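PDB 5F7U: cycloalternan-forming enzyme, which belongs to glycosyl hydrolase family 31, joining a mutarotase-like beta domain and a TIM barrel to a family 6 carbohydrate binding module. Local coordinates for residues 154-158 and 349-353; 296-302 and 333-339; 191-195 and 207-211. The protein carries 1 engineered substitution. All coordinates share one frame; numbering follows the deposited sequence.

How the contacts relate
All three contacts lie on the same side of the chain's centre, in the region of the galactose mutarotase-like domain. Along the chain, contact 3 closes before contact 2 opens, and both are nested inside the loop closed by contact 1. The centres of contacts 1 and 2 are about 9 Å apart, and strand 333-338 of contact 2 is followed in the chain by helix 343-354 of contact 1. Contact 3 lies about 14 Å from contact 1 and 15 Å from contact 2, measured between centres. The turn at 155-158 joins the three: Asp157 O is probably hydrogen-bonded to Ser339 N, and Leu156 O to Thr191 OG1. Strand pairing, hairpin and helix thus meet around one magnesium-bearing corner.

Contact 1 (154-158 and 349-353). With MG (magnesium ion), chain H.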
ATOM      1  N   GLU A 154       6.479  24.850  -0.999  1.00 15.53           N
ATOM      2  CA  GLU A 154       5.590  24.255   0.003  1.00 16.41           C
ATOM      3  C   GLU A 154       6.377  24.013   1.302  1.00 16.65           C
ATOM      4  O   GLU A 154       5.857  24.197   2.398  1.00 16.95           O
ATOM      5  CB  GLU A 154       4.958  22.970  -0.557  1.00 16.36           C
ATOM      6  CG  GLU A 154       3.881  22.335   0.326  1.00 17.90           C
ATOM      7  CD  GLU A 154       4.434  21.475   1.447  1.00 18.84           C
ATOM      8  OE1 GLU A 154       5.576  20.980   1.330  1.00 19.21           O
ATOM      9  OE2 GLU A 154       3.745  21.291   2.469  1.00 19.73           O
ATOM     10  N   ASP A 155       7.639  23.618   1.151  1.00 16.57           N
ATOM     11  CA  ASP A 155       8.625  23.677   2.226  1.00 16.89           C
ATOM     12  C   ASP A 155       9.980  23.883   1.571  1.00 16.65           C
ATOM     13  O   ASP A 155      10.081  23.895   0.344  1.00 16.48           O
ATOM     14  CB  ASP A 155       8.582  22.397   3.108  1.00 17.82           C
ATOM     15  CG  ASP A 155       9.195  22.594   4.507  1.00 18.98           C
ATOM     16  OD1 ASP A 155       9.785  23.672   4.834  1.00 19.43           O
ATOM     17  OD2 ASP A 155       9.103  21.643   5.325  1.00 20.07           O
ATOM     18  N   LEU A 156      11.027  24.065   2.368  1.00 17.18           N
ATOM     19  CA  LEU A 156      12.338  24.352   1.789  1.00 17.35           C
ATOM     20  C   LEU A 156      12.861  23.206   0.907  1.00 16.88           C
ATOM     21  O   LEU A 156      13.743  23.408   0.081  1.00 16.68           O
ATOM     22  CB  LEU A 156      13.332  24.756   2.876  1.00 18.42           C
ATOM     23  CG  LEU A 156      12.906  25.993   3.696  1.00 19.27           C
ATOM     24  CD1 LEU A 156      14.006  26.341   4.681  1.00 20.65           C
ATOM     25  CD2 LEU A 156      12.584  27.181   2.787  1.00 19.17           C
ATOM     26  N   ASP A 157      12.266  22.021   1.066  1.00 16.71           N
ATOM     27  CA  ASP A 157      12.627  20.853   0.243  1.00 16.63           C
ATOM     28  C   ASP A 157      11.547  20.392  -0.759  1.00 15.94           C
ATOM     29  O   ASP A 157      11.664  19.307  -1.313  1.00 15.41           O
ATOM     30  CB  ASP A 157      13.059  19.670   1.143  1.00 17.30           C
ATOM     31  CG  ASP A 157      11.987  19.235   2.139  1.00 18.16           C
ATOM     32  OD1 ASP A 157      10.832  19.703   2.077  1.00 17.95           O
ATOM     33  OD2 ASP A 157      12.316  18.416   3.023  1.00 18.74           O
ATOM     34  N   THR A 158      10.507  21.205  -0.971  1.00 15.04           N
ATOM     35  CA  THR A 158       9.364  20.804  -1.801  1.00 15.25           C
ATOM     36  C   THR A 158       8.971  22.000  -2.671  1.00 15.23           C
ATOM     37  O   THR A 158       8.478  23.005  -2.153  1.00 15.32           O
ATOM     38  CB  THR A 158       8.184  20.328  -0.923  1.00 15.58           C
ATOM     39  OG1 THR A 158       8.584  19.177  -0.166  1.00 16.28           O
ATOM     40  CG2 THR A 158       6.953  19.938  -1.784  1.00 15.39           C
ATOM     41  N   ASN A 349       6.112  14.320   3.015  1.00 14.37           N
ATOM     42  CA  ASN A 349       5.869  15.638   2.395  1.00 14.63           C
ATOM     43  C   ASN A 349       4.667  15.608   1.463  1.00 14.64           C
ATOM     44  O   ASN A 349       3.876  16.542   1.437  1.00 15.14           O
ATOM     45  CB  ASN A 349       7.136  16.172   1.705  1.00 15.12           C
ATOM     46  CG  ASN A 349       8.252  16.455   2.693  1.00 15.94           C
ATOM     47  OD1 ASN A 349       7.999  16.590   3.890  1.00 16.56           O
ATOM     48  ND2 ASN A 349       9.498  16.532   2.208  1.00 15.97           N
ATOM     49  N   TYR A 350       4.516  14.513   0.718  1.00 14.18           N
ATOM     50  CA  TYR A 350       3.349  14.314  -0.113  1.00 14.33           C
ATOM     51  C   TYR A 350       2.079  14.331   0.763  1.00 14.48           C
ATOM     52  O   TYR A 350       1.082  14.939   0.385  1.00 14.46           O
ATOM     53  CB  TYR A 350       3.498  13.009  -0.924  1.00 14.17           C
ATOM     54  CG  TYR A 350       2.197  12.523  -1.508  1.00 14.08           C
ATOM     55  CD1 TYR A 350       1.637  13.151  -2.629  1.00 14.41           C
ATOM     56  CD2 TYR A 350       1.499  11.474  -0.919  1.00 14.26           C
ATOM     57  CE1 TYR A 350       0.431  12.731  -3.162  1.00 14.27           C
ATOM     58  CE2 TYR A 350       0.260  11.048  -1.433  1.00 14.09           C
ATOM     59  CZ  TYR A 350      -0.255  11.681  -2.558  1.00 14.33           C
ATOM     60  OH  TYR A 350      -1.477  11.301  -3.053  1.00 14.49           O
ATOM     61  N   THR A 351       2.120  13.672   1.920  1.00 14.68           N
ATOM     62  CA  THR A 351       0.944  13.666   2.808  1.00 15.56           C
ATOM     63  C   THR A 351       0.683  15.030   3.457  1.00 15.87           C
ATOM     64  O   THR A 351      -0.455  15.329   3.839  1.00 16.24           O
ATOM     65  CB  THR A 351       0.971  12.548   3.868  1.00 15.78           C
ATOM     66  OG1 THR A 351       2.044  12.783   4.790  1.00 16.88           O
ATOM     67  CG2 THR A 351       1.065  11.184   3.193  1.00 16.10           C
ATOM     68  N   ASP A 352       1.716  15.869   3.551  1.00 15.94           N
ATOM     69  CA  ASP A 352       1.497  17.256   3.962  1.00 16.70           C
ATOM     70  C   ASP A 352       0.574  17.949   2.961  1.00 16.44           C
ATOM     71  O   ASP A 352      -0.255  18.796   3.337  1.00 16.61           O
ATOM     72  CB  ASP A 352       2.796  18.047   4.002  1.00 17.61           C
ATOM     73  CG  ASP A 352       3.674  17.690   5.167  1.00 18.52           C
ATOM     74  OD1 ASP A 352       3.202  17.217   6.225  1.00 18.66           O
ATOM     75  OD2 ASP A 352       4.883  17.915   5.032  1.00 19.62           O
ATOM     76  N   ILE A 353       0.723  17.583   1.691  1.00 15.19           N
ATOM     77  CA  ILE A 353      -0.019  18.233   0.616  1.00 15.05           C
ATOM     78  C   ILE A 353      -1.434  17.646   0.509  1.00 14.92           C
ATOM     79  O   ILE A 353      -2.404  18.401   0.363  1.00 15.28           O
ATOM     80  CB  ILE A 353       0.730  18.151  -0.739  1.00 15.06           C
ATOM     81  CG1 ILE A 353       2.091  18.882  -0.660  1.00 15.44           C
ATOM     82  CG2 ILE A 353      -0.130  18.714  -1.879  1.00 15.13           C
ATOM     83  CD1 ILE A 353       3.079  18.403  -1.710  1.00 16.00           C
TER
HETATM   84 MG    MG H1102       9.027  17.635   5.473  1.00 14.67          MG
HETATM   85  O   HOH W   1       6.438  19.290   3.151  1.00 22.15           O
HETATM   86  O   HOH W   2       9.837  18.758   7.081  1.00 17.28           O
HETATM   87  O   HOH W   3       9.101  19.253   4.131  1.00 15.02           O
HETATM   88  O   HOH W   4      10.921  17.134   4.852  1.00 17.09           O
HETATM   89  O   HOH W   5       7.217  18.164   6.216  1.00 18.70           O
HETATM   90  O   HOH W   6       9.011  15.999   6.638  1.00 17.22           O
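Water 4 is gripped from both segments and by the metal: it donates to Asp157 OD2 at 2.6 Å, accepts from Asn349 ND2 at 3.1 Å and is bound to the magnesium ion. Asn349 OD1 coordinates the same ion at 2.2 Å, and five waters complete an octahedron, with water 2 opposite OD1. The amide is fixed from both ends, because ND2 also bonds to Ser339 O. Asp157 has CG between its backbone N and carbonyl carbon (chi1 58°), which brings the carboxylate over to the hydrated ion. Water 3 lies 2.7 Å from Asp157 OD1, with Asp155 OD2 equally close to it, so these aspartates lie in the second shell of the ion. They sit on a type I turn, Asp155 to Thr158, where Glu154 and Asp155 face Thr158 in a classic beta bulge; this corner of the mutarotase-like domain meets helix 343-354. Water 1 lies 2.6 Å from Glu154 OE1 and 2.8 Å from Asp352 OD2, bridging two carboxylates whose mutual repulsion it may ease; Lys356 pairs with Asp352 OD1. On the apolar side of the contact, Glu154 CG packs 4.0 Å from Ile353 CG1, while Thr158 CG2 and Ile353 CD1 meet tip to tip at 4.2 Å.

Contact 2 (296-302 and 333-339); sequences KYGMYVN and LDYYVIS
Tyr300 and Tyr336 run side by side and point the same way, their planes only 20° apart yet slid so far that the rings barely overlap. The centroids are 6.0 Å apart, and the nearest atoms are Tyr300 CD2 and Tyr336 CD1, 3.6 Å from each other. The two rings leave their strands differently: Tyr300 has CG anti to the backbone N (chi1 172°), whereas Tyr336 has it anti to the carbonyl carbon (chi1 -61°), consistent with the offset between the rings. Asn302 fits against both, with CA over one face of Tyr300, toward the rim, and CB at the edge of Tyr336, 4.0 Å from CE1. The Asn302 and Asp334 side chains run side by side, their amide and carboxylate planes steeply turned to each other; ND2 donates to OD2 at 2.9 Å from above the carboxylate plane, and Arg160 supplies a salt bridge to the same oxygen. These residues belong to neighbouring antiparallel strands of the mutarotase-like domain, 297-301 and 333-338, where Gly298 with Ile338 and Tyr300 with Tyr336 are hydrogen-bonded pairs. Gly298 N reaches Ile338 O at 2.7 Å, and Asn302 N extends the pairing by donating to Asp334 O at 2.8 Å. On the sheet face of Met299 and Val301, Met299 CE meets Val337 CG2 at 4.2 Å, while Val301 crosses Tyr335 at a slant, CG2 4.1 Å from CB. Helix 343-354 covers the tyrosine face, with Tyr350 edge-to-face against Tyr300 and Ile353 against Tyr336. At the far end, water 7 links Lys296 O to Ser339 OG.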
ATOM      1  N   LYS A 296      15.689   9.943  -5.606  1.00 15.77           N
ATOM      2  CA  LYS A 296      15.504  10.747  -4.374  1.00 15.73           C
ATOM      3  C   LYS A 296      14.625  11.992  -4.568  1.00 15.12           C
ATOM      4  O   LYS A 296      14.901  13.068  -4.008  1.00 14.99           O
ATOM      5  CB  LYS A 296      16.847  11.123  -3.732  1.00 17.15           C
ATOM      6  CG  LYS A 296      17.719   9.924  -3.400  1.00 18.59           C
ATOM      7  CD  LYS A 296      18.917  10.350  -2.579  1.00 21.05           C
ATOM      8  CE  LYS A 296      19.764   9.120  -2.287  1.00 23.05           C
ATOM      9  NZ  LYS A 296      20.968   9.462  -1.488  1.00 25.30           N
ATOM     10  N   TYR A 297      13.557  11.834  -5.344  1.00 14.32           N
ATOM     11  CA  TYR A 297      12.529  12.863  -5.414  1.00 13.98           C
ATOM     12  C   TYR A 297      11.191  12.183  -5.685  1.00 13.60           C
ATOM     13  O   TYR A 297      11.138  11.048  -6.172  1.00 13.13           O
ATOM     14  CB  TYR A 297      12.853  13.932  -6.490  1.00 14.21           C
ATOM     15  CG  TYR A 297      12.743  13.362  -7.891  1.00 14.25           C
ATOM     16  CD1 TYR A 297      13.827  12.692  -8.465  1.00 14.50           C
ATOM     17  CD2 TYR A 297      11.555  13.448  -8.606  1.00 14.01           C
ATOM     18  CE1 TYR A 297      13.730  12.118  -9.724  1.00 14.61           C
ATOM     19  CE2 TYR A 297      11.433  12.869  -9.877  1.00 14.35           C
ATOM     20  CZ  TYR A 297      12.539  12.224 -10.424  1.00 14.44           C
ATOM     21  OH  TYR A 297      12.433  11.641 -11.649  1.00 14.89           O
ATOM     22  N   GLY A 298      10.119  12.900  -5.358  1.00 13.40           N
ATOM     23  CA  GLY A 298       8.775  12.544  -5.781  1.00 13.26           C
ATOM     24  C   GLY A 298       8.229  13.616  -6.702  1.00 13.22           C
ATOM     25  O   GLY A 298       8.704  14.759  -6.692  1.00 13.68           O
ATOM     26  N   MET A 299       7.234  13.242  -7.511  1.00 13.06           N
ATOM     27  CA  MET A 299       6.544  14.235  -8.355  1.00 13.19           C
ATOM     28  C   MET A 299       5.064  14.006  -8.178  1.00 12.91           C
ATOM     29  O   MET A 299       4.605  12.891  -8.324  1.00 12.50           O
ATOM     30  CB  MET A 299       6.908  14.068  -9.835  1.00 13.70           C
ATOM     31  CG  MET A 299       6.236  15.101 -10.757  1.00 14.51           C
ATOM     32  SD  MET A 299       6.861  15.064 -12.462  1.00 15.67           S
ATOM     33  CE  MET A 299       8.517  15.716 -12.233  1.00 15.67           C
ATOM     34  N   TYR A 300       4.340  15.082  -7.887  1.00 12.89           N
ATOM     35  CA  TYR A 300       2.897  15.025  -7.685  1.00 12.92           C
ATOM     36  C   TYR A 300       2.242  16.026  -8.611  1.00 13.05           C
ATOM     37  O   TYR A 300       2.521  17.216  -8.524  1.00 13.31           O
ATOM     38  CB  TYR A 300       2.542  15.312  -6.213  1.00 13.29           C
ATOM     39  CG  TYR A 300       1.044  15.470  -5.971  1.00 13.68           C
ATOM     40  CD1 TYR A 300       0.139  14.506  -6.435  1.00 13.60           C
ATOM     41  CD2 TYR A 300       0.541  16.598  -5.300  1.00 14.30           C
ATOM     42  CE1 TYR A 300      -1.230  14.647  -6.225  1.00 13.71           C
ATOM     43  CE2 TYR A 300      -0.832  16.742  -5.076  1.00 14.41           C
ATOM     44  CZ  TYR A 300      -1.698  15.765  -5.551  1.00 14.26           C
ATOM     45  OH  TYR A 300      -3.052  15.888  -5.344  1.00 14.67           O
ATOM     46  N   VAL A 301       1.369  15.545  -9.501  1.00 12.97           N
ATOM     47  CA  VAL A 301       0.621  16.457 -10.389  1.00 13.46           C
ATOM     48  C   VAL A 301      -0.716  16.666  -9.694  1.00 13.76           C
ATOM     49  O   VAL A 301      -1.506  15.723  -9.566  1.00 13.50           O
ATOM     50  CB  VAL A 301       0.465  15.904 -11.826  1.00 13.60           C
ATOM     51  CG1 VAL A 301      -0.404  16.821 -12.708  1.00 14.18           C
ATOM     52  CG2 VAL A 301       1.832  15.737 -12.476  1.00 13.71           C
ATOM     53  N   ASN A 302      -0.935  17.900  -9.243  1.00 13.82           N
ATOM     54  CA  ASN A 302      -2.080  18.251  -8.417  1.00 14.37           C
ATOM     55  C   ASN A 302      -3.304  18.545  -9.265  1.00 14.43           C
ATOM     56  O   ASN A 302      -3.571  19.702  -9.612  1.00 15.25           O
ATOM     57  CB  ASN A 302      -1.739  19.451  -7.513  1.00 15.40           C
ATOM     58  CG  ASN A 302      -2.894  19.831  -6.587  1.00 16.44           C
ATOM     59  OD1 ASN A 302      -3.755  19.007  -6.286  1.00 16.33           O
ATOM     60  ND2 ASN A 302      -2.922  21.089  -6.156  1.00 17.26           N
ATOM     61  N   LEU A 333      -1.807  24.564 -14.640  1.00 15.70           N
ATOM     62  CA  LEU A 333      -1.090  23.332 -14.337  1.00 14.90           C
ATOM     63  C   LEU A 333      -0.379  23.535 -13.004  1.00 14.87           C
ATOM     64  O   LEU A 333       0.252  24.557 -12.798  1.00 14.84           O
ATOM     65  CB  LEU A 333      -0.078  23.020 -15.456  1.00 14.96           C
ATOM     66  CG  LEU A 333       0.946  21.907 -15.165  1.00 14.54           C
ATOM     67  CD1 LEU A 333       0.255  20.539 -15.053  1.00 14.26           C
ATOM     68  CD2 LEU A 333       2.014  21.858 -16.246  1.00 14.55           C
ATOM     69  N   ASP A 334      -0.476  22.545 -12.118  1.00 14.56           N
ATOM     70  CA  ASP A 334       0.013  22.677 -10.741  1.00 14.73           C
ATOM     71  C   ASP A 334       0.700  21.361 -10.374  1.00 14.10           C
ATOM     72  O   ASP A 334       0.044  20.316 -10.285  1.00 13.77           O
ATOM     73  CB  ASP A 334      -1.198  22.960  -9.845  1.00 15.19           C
ATOM     74  CG  ASP A 334      -0.842  23.177  -8.379  1.00 15.61           C
ATOM     75  OD1 ASP A 334       0.342  23.193  -7.993  1.00 15.54           O
ATOM     76  OD2 ASP A 334      -1.801  23.339  -7.596  1.00 16.06           O
ATOM     77  N   TYR A 335       2.022  21.390 -10.192  1.00 13.90           N
ATOM     78  CA  TYR A 335       2.732  20.152  -9.810  1.00 13.81           C
ATOM     79  C   TYR A 335       3.885  20.413  -8.856  1.00 13.75           C
ATOM     80  O   TYR A 335       4.375  21.539  -8.752  1.00 14.49           O
ATOM     81  CB  TYR A 335       3.173  19.325 -11.038  1.00 13.81           C
ATOM     82  CG  TYR A 335       4.269  19.933 -11.894  1.00 14.57           C
ATOM     83  CD1 TYR A 335       3.967  20.910 -12.840  1.00 15.07           C
ATOM     84  CD2 TYR A 335       5.602  19.496 -11.782  1.00 14.70           C
ATOM     85  CE1 TYR A 335       4.961  21.490 -13.641  1.00 15.63           C
ATOM     86  CE2 TYR A 335       6.612  20.062 -12.576  1.00 15.33           C
ATOM     87  CZ  TYR A 335       6.274  21.051 -13.502  1.00 15.92           C
ATOM     88  OH  TYR A 335       7.212  21.651 -14.307  1.00 17.12           O
ATOM     89  N   TYR A 336       4.288  19.371  -8.141  1.00 13.45           N
ATOM     90  CA  TYR A 336       5.308  19.514  -7.117  1.00 13.65           C
ATOM     91  C   TYR A 336       6.459  18.575  -7.410  1.00 13.44           C
ATOM     92  O   TYR A 336       6.243  17.432  -7.846  1.00 13.36           O
ATOM     93  CB  TYR A 336       4.768  19.154  -5.742  1.00 13.58           C
ATOM     94  CG  TYR A 336       3.618  19.980  -5.212  1.00 14.03           C
ATOM     95  CD1 TYR A 336       2.290  19.757  -5.649  1.00 14.06           C
ATOM     96  CD2 TYR A 336       3.827  20.923  -4.201  1.00 14.53           C
ATOM     97  CE1 TYR A 336       1.227  20.514  -5.124  1.00 14.37           C
ATOM     98  CE2 TYR A 336       2.777  21.668  -3.670  1.00 14.76           C
ATOM     99  CZ  TYR A 336       1.489  21.458  -4.133  1.00 14.96           C
ATOM    100  OH  TYR A 336       0.482  22.209  -3.555  1.00 15.62           O
ATOM    101  N   VAL A 337       7.682  19.058  -7.175  1.00 13.72           N
ATOM    102  CA  VAL A 337       8.846  18.182  -7.094  1.00 13.74           C
ATOM    103  C   VAL A 337       9.266  18.152  -5.620  1.00 13.87           C
ATOM    104  O   VAL A 337       9.615  19.175  -5.048  1.00 14.08           O
ATOM    105  CB  VAL A 337      10.003  18.646  -8.014  1.00 14.18           C
ATOM    106  CG1 VAL A 337      11.230  17.747  -7.829  1.00 14.38           C
ATOM    107  CG2 VAL A 337       9.538  18.675  -9.471  1.00 14.21           C
ATOM    108  N   ILE A 338       9.223  16.959  -5.043  1.00 13.63           N
ATOM    109  CA  ILE A 338       9.285  16.758  -3.602  1.00 13.86           C
ATOM    110  C   ILE A 338      10.601  16.078  -3.259  1.00 14.30           C
ATOM    111  O   ILE A 338      10.883  14.983  -3.754  1.00 13.96           O
ATOM    112  CB  ILE A 338       8.101  15.879  -3.134  1.00 13.60           C
ATOM    113  CG1 ILE A 338       6.765  16.491  -3.623  1.00 13.73           C
ATOM    114  CG2 ILE A 338       8.128  15.736  -1.613  1.00 13.45           C
ATOM    115  CD1 ILE A 338       5.542  15.668  -3.260  1.00 13.89           C
ATOM    116  N   SER A 339      11.405  16.749  -2.433  1.00 15.35           N
ATOM    117  CA  SER A 339      12.609  16.153  -1.864  1.00 16.94           C
ATOM    118  C   SER A 339      12.352  15.906  -0.372  1.00 17.29           C
ATOM    119  O   SER A 339      11.238  16.113   0.118  1.00 17.26           O
ATOM    120  CB  SER A 339      13.799  17.088  -2.084  1.00 18.21           C
ATOM    121  OG  SER A 339      14.993  16.517  -1.555  1.00 21.11           O
TER
HETATM  122  O   HOH W   7      16.285  14.320  -2.162  1.00 22.32           O
HETATM  123  O   HOH W   8      -2.390  20.587 -12.295  1.00 17.55           O

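Contact 3 (191-195 and 207-211); sequences TEDLS and VHQAD
Ser195 and His208 form an antiparallel hydrogen-bonded pair, with Ser195 N donating to His208 O at 2.8 Å and almost straight (174°), and His208 N returning the bond to Ser195 O, also at 2.8 Å. One step on, Leu194 faces Gln209 in a non-hydrogen-bonded pair whose side chains diverge. Beyond it the pairing frays: Ala210 N still reaches Asp193 O at 3.1 Å, but the hydrogen bond is bent (136° at the hydrogen). Ala210 CB packs against the backbone of 191-194, 3.3 Å from Glu192 O. That loop is folded by its own threonine: Thr191 OG1 accepts from Asp193 N, an ST turn, and from Leu194 N at 3.0 Å, which makes it an ST motif; the same hydroxyl is hydrogen-bonded to Leu156 O, tying the loop to the turn after strand 148-153. The whole is the open end of the beta hairpin formed by strands 194-200 and 203-209 in the mutarotase-like domain. Leu194 leads away from the partner strand at CB, but with CG anti to the carbonyl carbon (chi1 -69°) its CD2 methyl returns to within 3.5 Å of His208 O. The same methyl crosses Val207 at a slant, 4.1 Å from CG1. Ser195 and His208 share one face of the sheet, and Ser195 O lies near the plane of the imidazole at its edge, with His208 CB 3.2 Å from that oxygen. The ring is held in its rotation from both nitrogens: ND1 bonds to Gly212 O and NE2 to Glu206 OE1.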
ATOM      1  N   THR A 191      17.505  27.127  -1.596  1.00 17.90           N
ATOM      2  CA  THR A 191      17.141  27.039  -0.178  1.00 18.15           C
ATOM      3  C   THR A 191      18.204  26.182   0.515  1.00 19.00           C
ATOM      4  O   THR A 191      19.139  25.692  -0.133  1.00 19.16           O
ATOM      5  CB  THR A 191      15.751  26.387   0.045  1.00 17.31           C
ATOM      6  OG1 THR A 191      15.820  25.000  -0.326  1.00 16.88           O
ATOM      7  CG2 THR A 191      14.649  27.092  -0.745  1.00 16.83           C
ATOM      8  N   GLU A 192      18.063  25.980   1.820  1.00 20.28           N
ATOM      9  CA  GLU A 192      18.983  25.075   2.507  1.00 21.99           C
ATOM     10  C   GLU A 192      18.898  23.633   2.002  1.00 21.30           C
ATOM     11  O   GLU A 192      19.833  22.865   2.212  1.00 20.99           O
ATOM     12  CB  GLU A 192      18.824  25.142   4.017  1.00 24.97           C
ATOM     13  CG  GLU A 192      17.418  24.915   4.546  1.00 27.34           C
ATOM     14  CD  GLU A 192      17.315  25.234   6.036  1.00 30.50           C
ATOM     15  OE1 GLU A 192      16.930  24.339   6.805  1.00 32.55           O
ATOM     16  OE2 GLU A 192      17.633  26.375   6.443  1.00 33.18           O
ATOM     17  N   ASP A 193      17.812  23.295   1.297  1.00 20.23           N
ATOM     18  CA  ASP A 193      17.624  21.920   0.796  1.00 20.16           C
ATOM     19  C   ASP A 193      17.669  21.720  -0.725  1.00 19.48           C
ATOM     20  O   ASP A 193      17.926  20.598  -1.205  1.00 19.33           O
ATOM     21  CB  ASP A 193      16.325  21.348   1.343  1.00 20.54           C
ATOM     22  CG  ASP A 193      16.306  21.285   2.868  1.00 22.04           C
ATOM     23  OD1 ASP A 193      17.345  20.974   3.506  1.00 23.17           O
ATOM     24  OD2 ASP A 193      15.224  21.528   3.421  1.00 22.51           O
ATOM     25  N   LEU A 194      17.432  22.794  -1.476  1.00 18.63           N
ATOM     26  CA  LEU A 194      17.309  22.709  -2.932  1.00 18.45           C
ATOM     27  C   LEU A 194      18.099  23.781  -3.675  1.00 18.76           C
ATOM     28  O   LEU A 194      18.293  24.895  -3.174  1.00 19.03           O
ATOM     29  CB  LEU A 194      15.836  22.797  -3.364  1.00 17.69           C
ATOM     30  CG  LEU A 194      14.882  21.641  -3.025  1.00 17.69           C
ATOM     31  CD1 LEU A 194      13.435  22.053  -3.263  1.00 16.92           C
ATOM     32  CD2 LEU A 194      15.237  20.366  -3.801  1.00 18.02           C
ATOM     33  N   SER A 195      18.561  23.418  -4.868  1.00 18.78           N
ATOM     34  CA  SER A 195      19.135  24.362  -5.797  1.00 19.30           C
ATOM     35  C   SER A 195      18.411  24.180  -7.128  1.00 19.10           C
ATOM     36  O   SER A 195      18.535  23.130  -7.772  1.00 18.97           O
ATOM     37  CB  SER A 195      20.645  24.147  -5.930  1.00 20.69           C
ATOM     38  OG  SER A 195      21.181  25.072  -6.875  1.00 21.78           O
ATOM     39  N   VAL A 207      16.421  20.440 -11.155  1.00 16.75           N
ATOM     40  CA  VAL A 207      16.210  20.452  -9.710  1.00 16.77           C
ATOM     41  C   VAL A 207      17.377  19.689  -9.081  1.00 17.25           C
ATOM     42  O   VAL A 207      17.590  18.524  -9.370  1.00 17.10           O
ATOM     43  CB  VAL A 207      14.846  19.819  -9.340  1.00 16.42           C
ATOM     44  CG1 VAL A 207      14.662  19.779  -7.835  1.00 16.44           C
ATOM     45  CG2 VAL A 207      13.715  20.641  -9.968  1.00 16.44           C
ATOM     46  N   HIS A 208      18.135  20.379  -8.238  1.00 17.63           N
ATOM     47  CA  HIS A 208      19.265  19.797  -7.552  1.00 18.89           C
ATOM     48  C   HIS A 208      19.014  19.858  -6.043  1.00 19.20           C
ATOM     49  O   HIS A 208      18.252  20.709  -5.544  1.00 18.54           O
ATOM     50  CB  HIS A 208      20.557  20.594  -7.845  1.00 19.82           C
ATOM     51  CG  HIS A 208      20.985  20.586  -9.282  1.00 20.51           C
ATOM     52  ND1 HIS A 208      22.070  19.865  -9.725  1.00 21.91           N
ATOM     53  CD2 HIS A 208      20.497  21.232 -10.369  1.00 20.57           C
ATOM     54  CE1 HIS A 208      22.229  20.052 -11.026  1.00 22.19           C
ATOM     55  NE2 HIS A 208      21.291  20.879 -11.442  1.00 21.34           N
ATOM     56  N   GLN A 209      19.654  18.951  -5.318  1.00 20.59           N
ATOM     57  CA  GLN A 209      19.810  19.114  -3.877  1.00 22.11           C
ATOM     58  C   GLN A 209      20.727  20.306  -3.661  1.00 23.23           C
ATOM     59  O   GLN A 209      21.447  20.721  -4.577  1.00 23.37           O
ATOM     60  CB  GLN A 209      20.430  17.873  -3.242  1.00 23.62           C
ATOM     61  CG  GLN A 209      19.467  16.709  -3.117  1.00 24.15           C
ATOM     62  CD  GLN A 209      20.135  15.425  -2.648  1.00 25.51           C
ATOM     63  OE1 GLN A 209      21.360  15.315  -2.609  1.00 27.43           O
ATOM     64  NE2 GLN A 209      19.326  14.440  -2.310  1.00 26.03           N
ATOM     65  N   ALA A 210      20.703  20.857  -2.448  1.00 24.50           N
ATOM     66  CA  ALA A 210      21.534  22.025  -2.132  1.00 25.75           C
ATOM     67  C   ALA A 210      23.037  21.785  -2.306  1.00 27.34           C
ATOM     68  O   ALA A 210      23.774  22.727  -2.585  1.00 27.80           O
ATOM     69  CB  ALA A 210      21.219  22.533  -0.738  1.00 26.27           C
ATOM     70  N   ASP A 211      23.481  20.537  -2.176  1.00 28.45           N
ATOM     71  CA  ASP A 211      24.887  20.184  -2.404  1.00 30.11           C
ATOM     72  C   ASP A 211      25.253  19.945  -3.885  1.00 29.81           C
ATOM     73  O   ASP A 211      26.359  19.495  -4.189  1.00 31.02           O
ATOM     74  CB  ASP A 211      25.297  18.979  -1.535  1.00 31.89           C
ATOM     75  CG  ASP A 211      24.727  17.627  -2.035  1.00 33.10           C
ATOM     76  OD1 ASP A 211      23.953  17.573  -3.025  1.00 32.58           O
ATOM     77  OD2 ASP A 211      25.072  16.594  -1.416  1.00 34.26           O
TER